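Local coordinates for peptidoglycan synthetase penicillin-binding protein 3 (Bifidobacterium adolescentis, PDB 4YE5) that probably binds penicillin and is likely to cross-link peptidoglycan strands at the membrane, at residues L300-I305 / N356-N361; G296-G301 / S459-A464; K290-S295 / F366-A371; N361-F366 / G382-S387. One frame throughout, in Å; residues are numbered along the deposited sequence.

All four contacts lie in the transpeptidase part of the chain. Helix 290-299 and the turn after it take part in contacts 3, 2 and 1. Helix 356-365 takes part in contacts 1 and 4, and F366 is shared by contacts 3 and 4. The centres of contacts 3 and 4 are about 7 Å apart. Those of contacts 1 and 2 are about 10 Å apart, and those of contacts 2 and 4, the widest pair, about 18 Å. Along the chain, contact 1 is complete before contact 4 begins, while contact 2 reaches on to helix 455-470. Contacts 1 to 3 involve the helix of K290, part of a probable SxxK motif, or its end; contact 4 adds a loop to helix 356-365.

Contact 1: L300-I305 / N356-N361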
loop_
_atom_site.group_PDB
_atom_site.type_symbol
_atom_site.label_atom_id
_atom_site.label_comp_id
_atom_site.label_asym_id
_atom_site.label_seq_id
_atom_site.Cartn_x
_atom_site.Cartn_y
_atom_site.Cartn_z
ATOM N N LEU A 300 32.938 -5.018 -9.713
ATOM C CA LEU A 300 34.201 -4.309 -9.548
ATOM C C LEU A 300 35.357 -5.138 -10.066
ATOM O O LEU A 300 36.492 -4.662 -10.115
ATOM C CB LEU A 300 34.436 -3.981 -8.069
ATOM C CG LEU A 300 33.479 -2.954 -7.451
ATOM C CD1 LEU A 300 33.606 -2.936 -5.923
ATOM C CD2 LEU A 300 33.753 -1.570 -8.049
ATOM N N GLY A 301 35.072 -6.390 -10.428
ATOM C CA GLY A 301 36.099 -7.283 -10.936
ATOM C C GLY A 301 37.025 -7.756 -9.826
ATOM O O GLY A 301 38.175 -8.124 -10.064
ATOM N N LEU A 302 36.524 -7.735 -8.600
ATOM C CA LEU A 302 37.320 -8.188 -7.464
ATOM C C LEU A 302 37.460 -9.689 -7.504
ATOM O O LEU A 302 38.508 -10.230 -7.183
ATOM C CB LEU A 302 36.692 -7.743 -6.143
ATOM C CG LEU A 302 36.750 -6.233 -5.932
ATOM C CD1 LEU A 302 36.139 -5.871 -4.602
ATOM C CD2 LEU A 302 38.206 -5.743 -6.033
ATOM N N HIS A 303 36.393 -10.362 -7.913
ATOM C CA HIS A 303 36.453 -11.800 -8.131
ATOM C C HIS A 303 35.603 -12.163 -9.335
ATOM O O HIS A 303 34.806 -11.344 -9.808
ATOM C CB HIS A 303 35.981 -12.567 -6.882
ATOM C CG HIS A 303 37.029 -12.671 -5.814
ATOM N ND1 HIS A 303 38.170 -13.436 -5.964
ATOM C CD2 HIS A 303 37.127 -12.090 -4.596
ATOM C CE1 HIS A 303 38.920 -13.324 -4.883
ATOM N NE2 HIS A 303 38.307 -12.515 -4.032
ATOM N N LYS A 304 35.802 -13.372 -9.852
ATOM C CA LYS A 304 34.850 -13.962 -10.788
ATOM C C LYS A 304 33.989 -14.965 -10.035
ATOM O O LYS A 304 34.393 -15.482 -8.988
ATOM C CB LYS A 304 35.557 -14.645 -11.957
ATOM C CG LYS A 304 36.272 -13.680 -12.917
ATOM C CD LYS A 304 37.269 -14.441 -13.784
ATOM C CE LYS A 304 38.229 -13.488 -14.498
ATOM N NZ LYS A 304 37.505 -12.341 -15.125
ATOM N N ILE A 305 32.819 -15.250 -10.589
ATOM C CA ILE A 305 31.798 -16.046 -9.911
ATOM C C ILE A 305 32.290 -17.475 -9.653
ATOM O O ILE A 305 31.862 -18.133 -8.710
ATOM C CB ILE A 305 30.474 -16.063 -10.734
ATOM C CG1 ILE A 305 29.335 -16.685 -9.927
ATOM C CG2 ILE A 305 30.669 -16.771 -12.081
ATOM C CD1 ILE A 305 29.079 -15.974 -8.646
ATOM N N ASN A 356 35.723 -0.072 2.210
ATOM C CA ASN A 356 34.528 0.417 2.903
ATOM C C ASN A 356 33.597 1.193 1.969
ATOM O O ASN A 356 32.384 0.983 1.964
ATOM C CB ASN A 356 34.927 1.342 4.066
ATOM C CG ASN A 356 35.324 0.583 5.327
ATOM O OD1 ASN A 356 35.427 -0.640 5.327
ATOM N ND2 ASN A 356 35.546 1.321 6.414
ATOM N N GLU A 357 34.170 2.088 1.173
ATOM C CA GLU A 357 33.367 2.915 0.283
ATOM C C GLU A 357 32.642 2.070 -0.761
ATOM O O GLU A 357 31.473 2.306 -1.050
ATOM C CB GLU A 357 34.223 3.986 -0.403
ATOM C CG GLU A 357 33.409 4.918 -1.295
ATOM C CD GLU A 357 34.264 5.893 -2.082
ATOM O OE1 GLU A 357 35.507 5.825 -1.962
ATOM O OE2 GLU A 357 33.689 6.726 -2.821
ATOM N N GLN A 358 33.341 1.087 -1.321
ATOM C CA GLN A 358 32.736 0.183 -2.292
ATOM C C GLN A 358 31.629 -0.647 -1.654
ATOM O O GLN A 358 30.559 -0.817 -2.240
ATOM C CB GLN A 358 33.797 -0.736 -2.895
ATOM C CG GLN A 358 34.762 -0.004 -3.782
ATOM C CD GLN A 358 35.952 -0.852 -4.136
ATOM O OE1 GLN A 358 36.333 -1.749 -3.385
ATOM N NE2 GLN A 358 36.552 -0.576 -5.287
ATOM N N ARG A 359 31.881 -1.156 -0.448
ATOM C CA ARG A 359 30.849 -1.908 0.272
ATOM C C ARG A 359 29.589 -1.069 0.442
ATOM O O ARG A 359 28.503 -1.503 0.070
ATOM C CB ARG A 359 31.366 -2.420 1.630
ATOM C CG ARG A 359 32.543 -3.377 1.495
ATOM C CD ARG A 359 33.247 -3.681 2.835
ATOM N NE ARG A 359 34.482 -4.437 2.599
ATOM C CZ ARG A 359 34.964 -5.376 3.410
ATOM N NH1 ARG A 359 34.324 -5.679 4.531
ATOM N NH2 ARG A 359 36.085 -6.020 3.094
ATOM N N TYR A 360 29.736 0.135 0.994
ATOM C CA TYR A 360 28.590 1.019 1.209
ATOM C C TYR A 360 27.873 1.288 -0.124
ATOM O O TYR A 360 26.646 1.218 -0.207
ATOM C CB TYR A 360 29.040 2.356 1.819
ATOM C CG TYR A 360 27.885 3.323 2.011
ATOM C CD1 TYR A 360 27.161 3.347 3.202
ATOM C CD2 TYR A 360 27.501 4.191 0.990
ATOM C CE1 TYR A 360 26.092 4.215 3.377
ATOM C CE2 TYR A 360 26.433 5.063 1.157
ATOM C CZ TYR A 360 25.738 5.074 2.351
ATOM O OH TYR A 360 24.674 5.935 2.506
ATOM N N ASN A 361 28.659 1.614 -1.153
ATOM C CA ASN A 361 28.120 1.999 -2.449
ATOM C C ASN A 361 27.229 0.933 -3.046
ATOM O O ASN A 361 26.140 1.231 -3.501
ATOM C CB ASN A 361 29.239 2.328 -3.441
ATOM C CG ASN A 361 28.704 2.643 -4.827
ATOM O OD1 ASN A 361 28.253 3.758 -5.092
ATOM N ND2 ASN A 361 28.749 1.655 -5.720
#
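L300 lays its CD1 methyl over the flat face of the Q358 side-chain amide. This is the tight part of the contact. CD1 is 3.6 Å from Q358 CD, and it lies almost directly above that carbon. The same L300 CD1 methyl is 3.7 Å from Q358 CB, so it follows the glutamine from its root to its amide. Both side chains place CG beside the backbone N. Beyond CG the glutamine is extended (chi2 168°), which carries its amide out from helix 356-365 to the leucine.

The leucine comes from the end of helix 290-299, which closes in a Schellman motif. G301 takes positive phi, and L302 N probably donates to M297 O over 2.8 Å. This turn sends the chain off toward strand 308-311 and places L302 beside L300.

The other side of the contact is loose. L300 CD2 is 4.1 Å from Q358 NE2. L302 touches only lightly, its CD1 lying 4.3 Å from Q358 OE1. That oxygen has a better partner, because it accepts a hydrogen bond from T355 N, just before its own helix. The bond should help to hold the amide flat against L300. No hydrogen bond joins the two segments, and L300, L302 and Q358 are all partly exposed to solvent.

Contact 2: G296-G301 / S459-A464; sequences GMLQLG and SQMLNA
L298 points its CD1 methyl at the bend of M461, a selenomethionine, and the two side chains cross at a slant. L298 CD1 is 3.6 Å from M461 SE and 3.9 Å from M461 CG. The methyl lies almost in line with the SE-CE bond, on the side of selenium remote from CE. CE therefore points away from the leucine. The fold of M461 explains this. Its chain is bent at both chi2 (-56°) and chi3 (-59°), so the selenium is turned outward as an elbow and CE runs on toward helix 290-299, near V291 O. M461 CG also packs closely on S295 OG, one turn back along that helix from L298. Q460 approaches L298 with its amide. Its chain is extended, and Q460 OE1 leads, stopping 4.1 Å from L298 CD1. This is a loose contact at the outer margin.

The pair joins helix 290-299 to helix 455-470 within the transpeptidase domain, by packing and without a hydrogen bond between the segments. L298 sits in the last turn of its helix, just before the Schellman motif at G301, where G301 N bonds to L298 O.

The second methyl of the leucine has a different task. L298 CD2 faces the chain that follows the turn and packs on the backbone of H303 to I305. Helix 335-340 adds to the packing, with L335 against L298 and L339 against M461. L298 and M461 are buried, while Q460 is partly exposed and also touches I305.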
loop_
_atom_site.group_PDB
_atom_site.type_symbol
_atom_site.label_atom_id
_atom_site.label_comp_id
_atom_site.label_asym_id
_atom_site.label_seq_id
_atom_site.Cartn_x
_atom_site.Cartn_y
_atom_site.Cartn_z
ATOM N N GLY A 296 28.431 -6.642 -6.017
ATOM C CA GLY A 296 29.449 -5.594 -6.016
ATOM C C GLY A 296 30.842 -6.144 -6.345
ATOM O O GLY A 296 31.581 -5.561 -7.146
HETATM N N MSE A 297 31.191 -7.280 -5.746
HETATM C CA MSE A 297 32.492 -7.903 -5.979
HETATM C C MSE A 297 32.697 -8.272 -7.437
HETATM O O MSE A 297 33.782 -8.078 -7.995
HETATM C CB MSE A 297 32.657 -9.164 -5.132
HETATM C CG MSE A 297 32.677 -8.894 -3.653
HETATM SE SE MSE A 297 32.722 -10.566 -2.707
HETATM C CE MSE A 297 32.367 -9.856 -0.922
ATOM N N LEU A 298 31.657 -8.830 -8.046
ATOM C CA LEU A 298 31.725 -9.204 -9.455
ATOM C C LEU A 298 31.827 -7.955 -10.315
ATOM O O LEU A 298 32.674 -7.878 -11.179
ATOM C CB LEU A 298 30.503 -10.009 -9.868
ATOM C CG LEU A 298 30.339 -11.341 -9.128
ATOM C CD1 LEU A 298 29.035 -11.978 -9.569
ATOM C CD2 LEU A 298 31.514 -12.273 -9.426
ATOM N N GLN A 299 30.948 -6.985 -10.066
ATOM C CA GLN A 299 30.917 -5.757 -10.841
ATOM C C GLN A 299 32.271 -5.045 -10.865
ATOM O O GLN A 299 32.688 -4.535 -11.909
ATOM C CB GLN A 299 29.837 -4.810 -10.323
ATOM C CG GLN A 299 29.713 -3.516 -11.115
ATOM C CD GLN A 299 29.207 -3.751 -12.531
ATOM O OE1 GLN A 299 28.429 -4.680 -12.776
ATOM N NE2 GLN A 299 29.672 -2.931 -13.477
ATOM N N LEU A 300 32.938 -5.018 -9.713
ATOM C CA LEU A 300 34.201 -4.309 -9.548
ATOM C C LEU A 300 35.357 -5.138 -10.066
ATOM O O LEU A 300 36.492 -4.662 -10.115
ATOM C CB LEU A 300 34.436 -3.981 -8.069
ATOM C CG LEU A 300 33.479 -2.954 -7.451
ATOM C CD1 LEU A 300 33.606 -2.936 -5.923
ATOM C CD2 LEU A 300 33.753 -1.570 -8.049
ATOM N N GLY A 301 35.072 -6.390 -10.428
ATOM C CA GLY A 301 36.099 -7.283 -10.936
ATOM C C GLY A 301 37.025 -7.756 -9.826
ATOM O O GLY A 301 38.175 -8.124 -10.064
ATOM N N SER A 459 23.169 -11.920 -14.522
ATOM C CA SER A 459 22.979 -13.293 -14.973
ATOM C C SER A 459 23.737 -14.285 -14.113
ATOM O O SER A 459 23.236 -15.366 -13.825
ATOM C CB SER A 459 23.464 -13.464 -16.423
ATOM O OG SER A 459 22.528 -12.869 -17.294
ATOM N N GLN A 460 24.970 -13.941 -13.762
ATOM C CA GLN A 460 25.805 -14.840 -12.959
ATOM C C GLN A 460 25.259 -14.980 -11.543
ATOM O O GLN A 460 25.310 -16.061 -10.955
ATOM C CB GLN A 460 27.254 -14.348 -12.941
ATOM C CG GLN A 460 27.908 -14.451 -14.314
ATOM C CD GLN A 460 29.265 -13.757 -14.407
ATOM O OE1 GLN A 460 29.729 -13.117 -13.464
ATOM N NE2 GLN A 460 29.902 -13.883 -15.561
HETATM N N MSE A 461 24.730 -13.887 -11.000
HETATM C CA MSE A 461 24.136 -13.915 -9.662
HETATM C C MSE A 461 22.812 -14.703 -9.655
HETATM O O MSE A 461 22.496 -15.403 -8.708
HETATM C CB MSE A 461 23.902 -12.490 -9.149
HETATM C CG MSE A 461 25.170 -11.723 -8.797
HETATM SE SE MSE A 461 26.229 -12.684 -7.496
HETATM C CE MSE A 461 24.948 -12.793 -6.053
ATOM N N LEU A 462 22.037 -14.583 -10.721
ATOM C CA LEU A 462 20.802 -15.351 -10.849
ATOM C C LEU A 462 21.129 -16.849 -10.877
ATOM O O LEU A 462 20.456 -17.672 -10.239
ATOM C CB LEU A 462 20.096 -14.949 -12.154
ATOM C CG LEU A 462 18.677 -15.435 -12.413
ATOM C CD1 LEU A 462 17.728 -14.906 -11.357
ATOM C CD2 LEU A 462 18.221 -14.967 -13.793
ATOM N N ASN A 463 22.167 -17.190 -11.635
ATOM C CA ASN A 463 22.688 -18.548 -11.708
ATOM C C ASN A 463 23.124 -19.056 -10.310
ATOM O O ASN A 463 22.790 -20.168 -9.908
ATOM C CB ASN A 463 23.850 -18.571 -12.708
ATOM C CG ASN A 463 24.353 -19.979 -13.018
ATOM O OD1 ASN A 463 24.614 -20.777 -12.118
ATOM N ND2 ASN A 463 24.510 -20.276 -14.304
ATOM N N ALA A 464 23.849 -18.234 -9.562
ATOM C CA ALA A 464 24.270 -18.620 -8.204
ATOM C C ALA A 464 23.070 -18.723 -7.255
ATOM O O ALA A 464 23.046 -19.588 -6.365
ATOM C CB ALA A 464 25.312 -17.634 -7.657
#

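Contact 3: K290-S295 / F366-A371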
loop_
_atom_site.group_PDB
_atom_site.type_symbol
_atom_site.label_atom_id
_atom_site.label_comp_id
_atom_site.label_asym_id
_atom_site.label_seq_id
_atom_site.Cartn_x
_atom_site.Cartn_y
_atom_site.Cartn_z
ATOM N N LYS A 290 23.876 -11.048 1.220
ATOM C CA LYS A 290 25.108 -11.431 0.525
ATOM C C LYS A 290 24.946 -11.217 -0.973
ATOM O O LYS A 290 25.939 -11.021 -1.687
ATOM C CB LYS A 290 25.445 -12.915 0.741
ATOM C CG LYS A 290 25.893 -13.316 2.164
ATOM C CD LYS A 290 26.302 -14.801 2.108
ATOM C CE LYS A 290 26.848 -15.312 3.450
ATOM N NZ LYS A 290 25.838 -15.281 4.527
ATOM N N VAL A 291 23.705 -11.295 -1.463
ATOM C CA VAL A 291 23.465 -11.067 -2.895
ATOM C C VAL A 291 23.961 -9.688 -3.306
ATOM O O VAL A 291 24.585 -9.527 -4.359
ATOM C CB VAL A 291 21.982 -11.241 -3.273
ATOM C CG1 VAL A 291 21.736 -10.810 -4.735
ATOM C CG2 VAL A 291 21.597 -12.719 -3.086
ATOM N N LEU A 292 23.705 -8.699 -2.455
ATOM C CA LEU A 292 24.092 -7.316 -2.760
ATOM C C LEU A 292 25.601 -7.126 -2.745
ATOM O O LEU A 292 26.169 -6.498 -3.654
ATOM C CB LEU A 292 23.461 -6.322 -1.776
ATOM C CG LEU A 292 21.980 -6.470 -1.393
ATOM C CD1 LEU A 292 21.475 -5.160 -0.817
ATOM C CD2 LEU A 292 21.134 -6.909 -2.552
ATOM N N ALA A 293 26.263 -7.645 -1.712
ATOM C CA ALA A 293 27.717 -7.433 -1.591
ATOM C C ALA A 293 28.493 -8.167 -2.682
ATOM O O ALA A 293 29.475 -7.642 -3.236
ATOM C CB ALA A 293 28.230 -7.857 -0.201
HETATM N N MSE A 294 28.058 -9.384 -2.983
HETATM C CA MSE A 294 28.719 -10.219 -3.997
HETATM C C MSE A 294 28.535 -9.659 -5.393
HETATM O O MSE A 294 29.450 -9.712 -6.222
HETATM C CB MSE A 294 28.175 -11.656 -3.974
HETATM C CG MSE A 294 28.929 -12.611 -4.912
HETATM SE SE MSE A 294 28.336 -14.474 -4.810
HETATM C CE MSE A 294 28.899 -14.839 -2.990
ATOM N N SER A 295 27.335 -9.156 -5.670
ATOM C CA SER A 295 27.101 -8.461 -6.922
ATOM C C SER A 295 28.151 -7.362 -7.104
ATOM O O SER A 295 28.702 -7.182 -8.210
ATOM C CB SER A 295 25.689 -7.863 -6.965
ATOM O OG SER A 295 24.721 -8.894 -7.058
ATOM N N PHE A 366 21.599 -0.643 -4.344
ATOM C CA PHE A 366 20.433 -1.542 -4.459
ATOM C C PHE A 366 19.170 -0.957 -3.819
ATOM O O PHE A 366 18.109 -1.600 -3.803
ATOM C CB PHE A 366 20.736 -2.905 -3.831
ATOM C CG PHE A 366 21.469 -3.857 -4.741
ATOM C CD1 PHE A 366 20.767 -4.730 -5.562
ATOM C CD2 PHE A 366 22.856 -3.885 -4.774
ATOM C CE1 PHE A 366 21.438 -5.627 -6.396
ATOM C CE2 PHE A 366 23.540 -4.762 -5.606
ATOM C CZ PHE A 366 22.838 -5.636 -6.420
ATOM N N GLY A 367 19.268 0.262 -3.294
ATOM C CA GLY A 367 18.110 0.939 -2.705
ATOM C C GLY A 367 18.016 0.847 -1.181
ATOM O O GLY A 367 17.044 1.318 -0.577
ATOM N N ILE A 368 19.016 0.241 -0.551
ATOM C CA ILE A 368 18.992 0.058 0.915
ATOM C C ILE A 368 19.236 1.399 1.585
ATOM O O ILE A 368 20.129 2.140 1.174
ATOM C CB ILE A 368 20.074 -0.950 1.362
ATOM C CG1 ILE A 368 19.878 -2.306 0.662
ATOM C CG2 ILE A 368 20.101 -1.129 2.872
ATOM C CD1 ILE A 368 18.439 -2.756 0.549
ATOM N N GLY A 369 18.450 1.716 2.615
ATOM C CA GLY A 369 18.614 2.967 3.342
ATOM C C GLY A 369 17.903 4.146 2.687
ATOM O O GLY A 369 17.979 5.270 3.165
ATOM N N GLN A 370 17.206 3.891 1.583
ATOM C CA GLN A 370 16.492 4.950 0.879
ATOM C C GLN A 370 14.996 4.654 0.790
ATOM O O GLN A 370 14.575 3.488 0.744
ATOM C CB GLN A 370 17.073 5.103 -0.523
ATOM C CG GLN A 370 18.579 5.235 -0.532
ATOM C CD GLN A 370 19.161 4.929 -1.881
ATOM O OE1 GLN A 370 18.910 5.643 -2.851
ATOM N NE2 GLN A 370 19.931 3.849 -1.963
ATOM N N ALA A 371 14.190 5.706 0.752
ATOM C CA ALA A 371 12.754 5.544 0.630
ATOM C C ALA A 371 12.434 4.764 -0.650
ATOM O O ALA A 371 13.089 4.946 -1.678
ATOM C CB ALA A 371 12.075 6.911 0.619
#
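L292 covers one face of the F366 ring with its CD2 methyl. The methyl is 3.9 Å from the ring centroid and 17° off the ring normal, a CH-pi contact. L292 CD2 is nearest to F366 CD1, at 3.7 Å. The other methyl, L292 CD1, reaches past the ring to I368 CG1 at 3.6 Å. One leucine fork thus holds two side chains from the end of helix 356-365 and the loop after it. S295 meets the ring at its edge, with S295 CB 3.7 Å from F366 CZ.

The next shell fixes these groups. S295 OG is turned back beside its own backbone N (chi1 -70°) and donates to V291 O over 2.8 Å. S295 N reaches the same oxygen from the opposite face of its plane. G367 ends helix 356-365 in a Schellman motif, and a type II turn from G367 to Q370 follows. The reversal at G367 brings I368 to the same leucine as F366. V417 of helix 408-419 also packs on F366.

K290, two residues before L292, bonds through NZ to S287 OG and N344 OD1. This is consistent with the SxxK and SxN motifs of a penicillin-binding transpeptidase active site.

Contact 4: N361-F366 / G382-S387; sequences NFISKF and GVLHPS
The last turns of helix 356-365 face an irregular loop, and the closest CA atoms, those of S364 and L384, are 7.8 Å apart. L384 makes the contact from the loop side. Its CG is anti to the backbone N (chi1 173°), which directs the fork at the helix. L384 CD2 lies 3.9 Å from I363 CG2, and L384 CD1 is a little further from the same I363 CG2 methyl, at 4.2 Å. The isoleucine thus offers one branch to both ends of the leucine fork, and the two side chains cross at an angle. L384 CD2 also touches the helix backbone, 4.0 Å from S364 N. From S364 the side chain adds just CB, 4.2 Å from L384 CD2.

The contact is apolar, with no hydrogen bond between the segments. I363 is buried, whereas L384 and S364 are partly exposed. Y360, one turn earlier on the helix, brings its ring edge atom CE1 against L384 CD2 and extends the surface on which the leucine rests. I363 also touches I368 and V398. Beside L384, V383 pairs with T405 through backbone hydrogen bonds, so the loop is held at a second point.

The contact holds the loop between helices 356-365 and 394-397 on the first of them, within a transpeptidase domain related in fold to the serine beta-lactamases.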
loop_
_atom_site.group_PDB
_atom_site.type_symbol
_atom_site.label_atom_id
_atom_site.label_comp_id
_atom_site.label_asym_id
_atom_site.label_seq_id
_atom_site.Cartn_x
_atom_site.Cartn_y
_atom_site.Cartn_z
ATOM N N ASN A 361 28.659 1.614 -1.153
ATOM C CA ASN A 361 28.120 1.999 -2.449
ATOM C C ASN A 361 27.229 0.933 -3.046
ATOM O O ASN A 361 26.140 1.231 -3.501
ATOM C CB ASN A 361 29.239 2.328 -3.441
ATOM C CG ASN A 361 28.704 2.643 -4.827
ATOM O OD1 ASN A 361 28.253 3.758 -5.092
ATOM N ND2 ASN A 361 28.749 1.655 -5.720
ATOM N N PHE A 362 27.674 -0.316 -3.041
ATOM C CA PHE A 362 26.839 -1.346 -3.645
ATOM C C PHE A 362 25.598 -1.680 -2.851
ATOM O O PHE A 362 24.540 -1.881 -3.427
ATOM C CB PHE A 362 27.638 -2.567 -4.103
ATOM C CG PHE A 362 28.291 -2.342 -5.448
ATOM C CD1 PHE A 362 27.579 -2.547 -6.623
ATOM C CD2 PHE A 362 29.581 -1.846 -5.532
ATOM C CE1 PHE A 362 28.175 -2.300 -7.868
ATOM C CE2 PHE A 362 30.184 -1.602 -6.763
ATOM C CZ PHE A 362 29.482 -1.831 -7.931
ATOM N N ILE A 363 25.695 -1.667 -1.531
ATOM C CA ILE A 363 24.488 -1.872 -0.742
ATOM C C ILE A 363 23.494 -0.732 -0.980
ATOM O O ILE A 363 22.318 -0.965 -1.270
ATOM C CB ILE A 363 24.828 -2.082 0.737
ATOM C CG1 ILE A 363 25.562 -3.428 0.867
ATOM C CG2 ILE A 363 23.535 -2.074 1.590
ATOM C CD1 ILE A 363 26.437 -3.524 2.044
ATOM N N SER A 364 23.982 0.498 -0.898
ATOM C CA SER A 364 23.149 1.673 -1.123
ATOM C C SER A 364 22.567 1.688 -2.543
ATOM O O SER A 364 21.397 2.016 -2.742
ATOM C CB SER A 364 23.990 2.938 -0.915
ATOM O OG SER A 364 23.161 4.087 -0.897
ATOM N N LYS A 365 23.393 1.345 -3.528
ATOM C CA LYS A 365 22.954 1.313 -4.926
ATOM C C LYS A 365 21.732 0.407 -5.145
ATOM O O LYS A 365 20.929 0.649 -6.047
ATOM C CB LYS A 365 24.092 0.814 -5.810
ATOM C CG LYS A 365 24.222 1.470 -7.164
ATOM C CD LYS A 365 25.484 0.909 -7.844
ATOM C CE LYS A 365 25.873 1.659 -9.109
ATOM N NZ LYS A 365 27.206 1.185 -9.592
ATOM N N PHE A 366 21.599 -0.643 -4.344
ATOM C CA PHE A 366 20.433 -1.542 -4.459
ATOM C C PHE A 366 19.170 -0.957 -3.819
ATOM O O PHE A 366 18.109 -1.600 -3.803
ATOM C CB PHE A 366 20.736 -2.905 -3.831
ATOM C CG PHE A 366 21.469 -3.857 -4.741
ATOM C CD1 PHE A 366 20.767 -4.730 -5.562
ATOM C CD2 PHE A 366 22.856 -3.885 -4.774
ATOM C CE1 PHE A 366 21.438 -5.627 -6.396
ATOM C CE2 PHE A 366 23.540 -4.762 -5.606
ATOM C CZ PHE A 366 22.838 -5.636 -6.420
ATOM N N GLY A 382 14.584 2.546 6.587
ATOM C CA GLY A 382 15.560 1.564 7.027
ATOM C C GLY A 382 16.827 2.262 7.479
ATOM O O GLY A 382 16.923 3.485 7.434
ATOM N N VAL A 383 17.819 1.492 7.906
ATOM C CA VAL A 383 19.043 2.090 8.427
ATOM C C VAL A 383 20.260 1.505 7.737
ATOM O O VAL A 383 20.433 0.298 7.700
ATOM C CB VAL A 383 19.172 1.877 9.957
ATOM C CG1 VAL A 383 20.497 2.432 10.464
ATOM C CG2 VAL A 383 18.013 2.538 10.688
ATOM N N LEU A 384 21.083 2.375 7.172
ATOM C CA LEU A 384 22.389 1.987 6.666
ATOM C C LEU A 384 23.348 3.116 7.000
ATOM O O LEU A 384 23.274 4.191 6.402
ATOM C CB LEU A 384 22.345 1.770 5.155
ATOM C CG LEU A 384 23.719 1.519 4.520
ATOM C CD1 LEU A 384 24.345 0.204 5.009
ATOM C CD2 LEU A 384 23.626 1.550 2.983
ATOM N N HIS A 385 24.238 2.883 7.962
ATOM C CA HIS A 385 25.153 3.928 8.424
ATOM C C HIS A 385 26.251 4.230 7.415
ATOM O O HIS A 385 26.727 3.324 6.734
ATOM C CB HIS A 385 25.789 3.528 9.759
ATOM C CG HIS A 385 24.800 3.343 10.863
ATOM N ND1 HIS A 385 24.618 2.136 11.508
ATOM C CD2 HIS A 385 23.918 4.205 11.421
ATOM C CE1 HIS A 385 23.666 2.265 12.414
ATOM N NE2 HIS A 385 23.231 3.511 12.389
ATOM N N PRO A 386 26.652 5.515 7.314
ATOM C CA PRO A 386 27.770 5.911 6.447
ATOM C C PRO A 386 29.020 5.094 6.763
ATOM O O PRO A 386 29.260 4.767 7.926
ATOM C CB PRO A 386 27.990 7.393 6.790
ATOM C CG PRO A 386 27.221 7.639 8.069
ATOM C CD PRO A 386 26.073 6.667 8.031
ATOM N N SER A 387 29.789 4.751 5.735
ATOM C CA SER A 387 30.929 3.854 5.916
ATOM C C SER A 387 31.999 4.401 6.860
ATOM O O SER A 387 32.675 3.634 7.536
ATOM C CB SER A 387 31.546 3.454 4.571
ATOM O OG SER A 387 32.013 4.586 3.863
#